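Long-range contact in SidF, inhibitor of growth family, member 3 (Legionella pneumophila subsp. pneumophila, PDB 4FYE), which is a phosphoinositide phosphatase that probably removes a phosphate, likely the 3-phosphate, from phosphatidylinositol phosphates of membranes: residues Gly464-Leu476 with Gln567-Ile579. The protein carries 1 engineered substitution. Numbering follows the deposited sequence.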
loop_
_atom_site.group_PDB
_atom_site.type_symbol
_atom_site.label_atom_id
_atom_site.label_comp_id
_atom_site.label_asym_id
_atom_site.label_seq_id
_atom_site.Cartn_x
_atom_site.Cartn_y
_atom_site.Cartn_z
ATOM N N GLY A 464 -10.104 29.646 19.239
ATOM C CA GLY A 464 -11.166 30.465 19.800
ATOM C C GLY A 464 -11.499 31.644 18.894
ATOM O O GLY A 464 -12.664 32.045 18.785
ATOM N N ASP A 465 -10.476 32.182 18.223
ATOM C CA ASP A 465 -10.590 33.405 17.401
ATOM C C ASP A 465 -11.195 33.105 16.038
ATOM O O ASP A 465 -11.291 33.986 15.178
ATOM C CB ASP A 465 -9.205 34.027 17.234
ATOM C CG ASP A 465 -8.210 33.441 18.206
ATOM O OD1 ASP A 465 -7.707 32.305 17.937
ATOM O OD2 ASP A 465 -7.982 34.097 19.247
ATOM N N TYR A 466 -11.615 31.846 15.881
ATOM C CA TYR A 466 -12.192 31.330 14.658
ATOM C C TYR A 466 -13.525 30.654 15.014
ATOM O O TYR A 466 -13.587 29.504 15.468
ATOM C CB TYR A 466 -11.192 30.360 14.040
ATOM C CG TYR A 466 -9.778 30.942 13.988
ATOM C CD1 TYR A 466 -8.845 30.722 15.026
ATOM C CD2 TYR A 466 -9.381 31.735 12.912
ATOM C CE1 TYR A 466 -7.576 31.224 14.960
ATOM C CE2 TYR A 466 -8.103 32.271 12.844
ATOM C CZ TYR A 466 -7.226 32.000 13.859
ATOM O OH TYR A 466 -6.003 32.429 13.716
ATOM N N ASP A 467 -14.597 31.407 14.843
ATOM C CA ASP A 467 -15.902 30.983 15.316
ATOM C C ASP A 467 -16.610 30.143 14.276
ATOM O O ASP A 467 -17.620 29.512 14.582
ATOM C CB ASP A 467 -16.752 32.196 15.671
ATOM C CG ASP A 467 -16.391 33.408 14.841
ATOM O OD1 ASP A 467 -15.298 33.960 15.107
ATOM O OD2 ASP A 467 -17.173 33.798 13.929
ATOM N N LYS A 468 -16.091 30.125 13.046
ATOM C CA LYS A 468 -16.728 29.345 11.979
ATOM C C LYS A 468 -16.352 27.886 12.119
ATOM O O LYS A 468 -16.936 27.019 11.476
ATOM C CB LYS A 468 -16.377 29.871 10.578
ATOM C CG LYS A 468 -16.990 31.219 10.187
ATOM C CD LYS A 468 -18.514 31.273 10.298
ATOM C CE LYS A 468 -18.996 32.684 10.609
ATOM N NZ LYS A 468 -20.334 32.716 11.270
ATOM N N ALA A 469 -15.360 27.638 12.969
ATOM C CA ALA A 469 -14.897 26.293 13.263
ATOM C C ALA A 469 -15.822 25.671 14.289
ATOM O O ALA A 469 -16.289 24.539 14.113
ATOM C CB ALA A 469 -13.453 26.306 13.767
ATOM N N GLY A 470 -16.102 26.419 15.351
ATOM C CA GLY A 470 -17.083 25.983 16.335
ATOM C C GLY A 470 -18.366 25.603 15.615
ATOM O O GLY A 470 -18.904 24.505 15.812
ATOM N N ALA A 471 -18.839 26.503 14.755
ATOM C CA ALA A 471 -20.090 26.306 14.054
ATOM C C ALA A 471 -20.065 25.063 13.143
ATOM O O ALA A 471 -21.103 24.471 12.880
ATOM C CB ALA A 471 -20.439 27.553 13.269
ATOM N N LEU A 472 -18.891 24.644 12.690
ATOM C CA LEU A 472 -18.802 23.443 11.829
ATOM C C LEU A 472 -18.855 22.222 12.733
ATOM O O LEU A 472 -19.583 21.242 12.489
ATOM C CB LEU A 472 -17.490 23.443 11.040
ATOM C CG LEU A 472 -17.459 22.854 9.624
ATOM C CD1 LEU A 472 -16.035 22.431 9.320
ATOM C CD2 LEU A 472 -18.438 21.708 9.338
ATOM N N HIS A 473 -18.075 22.325 13.800
ATOM C CA HIS A 473 -17.947 21.276 14.776
ATOM C C HIS A 473 -19.317 20.882 15.260
ATOM O O HIS A 473 -19.684 19.710 15.149
ATOM C CB HIS A 473 -17.063 21.764 15.904
ATOM C CG HIS A 473 -16.856 20.758 16.991
ATOM N ND1 HIS A 473 -17.628 19.672 17.126
ATOM C CD2 HIS A 473 -15.937 20.720 18.038
ATOM C CE1 HIS A 473 -17.214 18.958 18.187
ATOM N NE2 HIS A 473 -16.178 19.602 18.743
ATOM N N THR A 474 -20.090 21.858 15.768
ATOM C CA THR A 474 -21.488 21.647 16.241
ATOM C C THR A 474 -22.251 20.765 15.270
ATOM O O THR A 474 -22.831 19.753 15.674
ATOM C CB THR A 474 -22.257 22.978 16.415
ATOM O OG1 THR A 474 -21.798 23.636 17.594
ATOM C CG2 THR A 474 -23.798 22.762 16.519
ATOM N N LEU A 475 -22.213 21.146 13.992
ATOM C CA LEU A 475 -22.907 20.414 12.938
ATOM C C LEU A 475 -22.353 19.020 12.667
ATOM O O LEU A 475 -23.122 18.099 12.340
ATOM C CB LEU A 475 -22.933 21.238 11.653
ATOM C CG LEU A 475 -23.641 22.608 11.744
ATOM C CD1 LEU A 475 -23.754 23.226 10.354
ATOM C CD2 LEU A 475 -25.026 22.534 12.385
ATOM N N LEU A 476 -21.036 18.857 12.813
ATOM C CA LEU A 476 -20.415 17.583 12.470
ATOM C C LEU A 476 -20.619 16.556 13.531
ATOM O O LEU A 476 -20.439 15.365 13.275
ATOM C CB LEU A 476 -18.922 17.721 12.202
ATOM C CG LEU A 476 -18.524 18.275 10.839
ATOM C CD1 LEU A 476 -17.156 17.712 10.507
ATOM C CD2 LEU A 476 -19.548 17.960 9.745
ATOM N N GLN A 567 -26.086 22.836 4.702
ATOM C CA GLN A 567 -25.431 23.761 5.638
ATOM C C GLN A 567 -24.034 23.319 6.083
ATOM O O GLN A 567 -23.170 24.161 6.381
ATOM C CB GLN A 567 -26.251 23.984 6.921
ATOM C CG GLN A 567 -27.761 23.898 6.820
ATOM C CD GLN A 567 -28.399 23.678 8.190
ATOM O OE1 GLN A 567 -29.344 22.897 8.323
ATOM N NE2 GLN A 567 -27.869 24.347 9.219
ATOM N N ILE A 568 -23.827 22.013 6.191
ATOM C CA ILE A 568 -22.510 21.521 6.521
ATOM C C ILE A 568 -21.557 22.132 5.503
ATOM O O ILE A 568 -20.512 22.662 5.852
ATOM C CB ILE A 568 -22.502 19.994 6.531
ATOM C CG1 ILE A 568 -23.293 19.494 7.756
ATOM C CG2 ILE A 568 -21.084 19.485 6.585
ATOM C CD1 ILE A 568 -23.787 18.058 7.664
ATOM N N ASN A 569 -21.999 22.151 4.257
ATOM C CA ASN A 569 -21.211 22.702 3.165
ATOM C C ASN A 569 -21.045 24.224 3.195
ATOM O O ASN A 569 -19.923 24.726 3.078
ATOM C CB ASN A 569 -21.787 22.264 1.811
ATOM C CG ASN A 569 -21.684 20.756 1.576
ATOM O OD1 ASN A 569 -20.852 20.073 2.157
ATOM N ND2 ASN A 569 -22.553 20.237 0.718
ATOM N N LYS A 570 -22.156 24.959 3.339
ATOM C CA LYS A 570 -22.078 26.410 3.491
ATOM C C LYS A 570 -21.137 26.732 4.661
ATOM O O LYS A 570 -20.356 27.673 4.557
ATOM C CB LYS A 570 -23.465 27.059 3.666
ATOM C CG LYS A 570 -23.531 28.598 3.565
ATOM C CD LYS A 570 -24.005 29.133 2.203
ATOM C CE LYS A 570 -23.061 28.799 1.031
ATOM N NZ LYS A 570 -23.516 29.419 -0.256
ATOM N N ALA A 571 -21.178 25.936 5.738
ATOM C CA ALA A 571 -20.308 26.139 6.921
ATOM C C ALA A 571 -18.823 25.860 6.645
ATOM O O ALA A 571 -17.957 26.623 7.082
ATOM C CB ALA A 571 -20.780 25.292 8.087
ATOM N N LEU A 572 -18.539 24.763 5.937
ATOM C CA LEU A 572 -17.168 24.409 5.514
ATOM C C LEU A 572 -16.541 25.532 4.672
ATOM O O LEU A 572 -15.421 25.963 4.914
ATOM C CB LEU A 572 -17.216 23.133 4.702
ATOM C CG LEU A 572 -16.234 22.001 5.039
ATOM C CD1 LEU A 572 -16.328 20.936 3.954
ATOM C CD2 LEU A 572 -14.780 22.410 5.187
ATOM N N GLN A 573 -17.295 26.010 3.696
ATOM C CA GLN A 573 -16.914 27.138 2.866
ATOM C C GLN A 573 -16.670 28.477 3.671
ATOM O O GLN A 573 -15.722 29.234 3.381
ATOM C CB GLN A 573 -18.015 27.314 1.811
ATOM C CG GLN A 573 -17.701 28.293 0.699
ATOM C CD GLN A 573 -18.936 28.627 -0.123
ATOM O OE1 GLN A 573 -19.799 29.426 0.294
ATOM N NE2 GLN A 573 -19.039 28.009 -1.299
ATOM N N GLU A 574 -17.508 28.778 4.667
ATOM C CA GLU A 574 -17.247 29.947 5.541
ATOM C C GLU A 574 -15.985 29.703 6.399
ATOM O O GLU A 574 -15.175 30.628 6.603
ATOM C CB GLU A 574 -18.463 30.313 6.437
ATOM C CG GLU A 574 -19.740 30.790 5.725
ATOM C CD GLU A 574 -20.927 30.963 6.679
ATOM O OE1 GLU A 574 -20.928 30.316 7.746
ATOM O OE2 GLU A 574 -21.868 31.744 6.386
ATOM N N LEU A 575 -15.798 28.463 6.876
ATOM C CA LEU A 575 -14.566 28.141 7.593
ATOM C C LEU A 575 -13.364 28.432 6.710
ATOM O O LEU A 575 -12.411 29.072 7.154
ATOM C CB LEU A 575 -14.513 26.701 8.097
ATOM C CG LEU A 575 -13.747 26.451 9.417
ATOM C CD1 LEU A 575 -13.154 25.049 9.415
ATOM C CD2 LEU A 575 -12.645 27.451 9.701
ATOM N N LYS A 576 -13.435 27.999 5.455
ATOM C CA LYS A 576 -12.348 28.233 4.508
ATOM C C LYS A 576 -12.146 29.741 4.351
ATOM O O LYS A 576 -11.032 30.245 4.482
ATOM C CB LYS A 576 -12.648 27.562 3.146
ATOM C CG LYS A 576 -11.481 27.496 2.158
ATOM C CD LYS A 576 -11.944 27.438 0.697
ATOM C CE LYS A 576 -10.758 27.284 -0.262
ATOM N NZ LYS A 576 -10.192 25.901 -0.279
ATOM N N GLU A 577 -13.240 30.445 4.082
ATOM C CA GLU A 577 -13.239 31.902 3.972
ATOM C C GLU A 577 -12.426 32.634 5.059
ATOM O O GLU A 577 -11.702 33.589 4.750
ATOM C CB GLU A 577 -14.679 32.435 3.883
ATOM C CG GLU A 577 -15.066 32.940 2.493
ATOM C CD GLU A 577 -16.391 32.385 1.975
ATOM O OE1 GLU A 577 -16.358 31.570 1.032
ATOM O OE2 GLU A 577 -17.465 32.743 2.493
ATOM N N GLN A 578 -12.522 32.192 6.315
ATOM C CA GLN A 578 -11.800 32.891 7.381
ATOM C C GLN A 578 -10.375 32.377 7.594
ATOM O O GLN A 578 -9.488 33.111 8.027
ATOM C CB GLN A 578 -12.608 32.944 8.695
ATOM C CG GLN A 578 -12.400 31.822 9.712
ATOM C CD GLN A 578 -13.020 32.137 11.086
ATOM O OE1 GLN A 578 -13.328 31.233 11.869
ATOM N NE2 GLN A 578 -13.216 33.424 11.375
ATOM N N ILE A 579 -10.165 31.124 7.233
ATOM C CA ILE A 579 -8.948 30.383 7.533
ATOM C C ILE A 579 -7.866 30.702 6.509
ATOM O O ILE A 579 -6.711 30.967 6.832
ATOM C CB ILE A 579 -9.366 28.874 7.654
ATOM C CG1 ILE A 579 -9.614 28.534 9.133
ATOM C CG2 ILE A 579 -8.481 27.856 6.941
ATOM C CD1 ILE A 579 -8.785 29.341 10.104
#
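The side-chain carbonyl oxygen OE1 of Gln-578 accepts a hydrogen bond from the backbone N of Lys-468 (3.2 Å, N-H...O angle 159°), one link in an antiparallel helix pair between the short helix 467-476 and the far end of the long helix 522-583. The segment axes pass 8.7 Å apart with their directions 157° from each other. The backbone N of Lys-468 lies above the carbonyl plane of Gln-578, not on a lone pair, and OE1 also nestles against CA of Tyr-466 at 3.0 Å. Beyond CG the Gln-578 chain is extended, which brings its amide to the backbone at Tyr-466 to Lys-468; the amide plane stands 87° from the Tyr-466 ring, with CD at the ring edge. Next to it, CD2 of the tyrosine touches CD1 of Ile-579 at 3.7 Å.

Farther along, Leu-472 is a knob in a hole formed by Ile-568, Ala-571, Leu-572 and Leu-575, its CD1 reaching CD1 of Leu-575 at 3.9 Å. Cys-603 of helix 590-614 also touches Leu-472, and Leu-572 packs on Tyr-600 and Thr-607 there, so a third helix joins this apolar seam. At the end of the short helix, Leu-475 rests on Ile-568 and Ala-571, while its backbone O is hydrogen-bonded to Tyr-560 OH. CD2 of Leu-476 meets CG2 of Ile-568 at 3.8 Å. Along one margin Lys-468, bent at its second torsion, lays its CD 3.6 Å from Glu-574 OE1, leaving NZ and OE1 beyond salt-bridge distance at 4.3 Å.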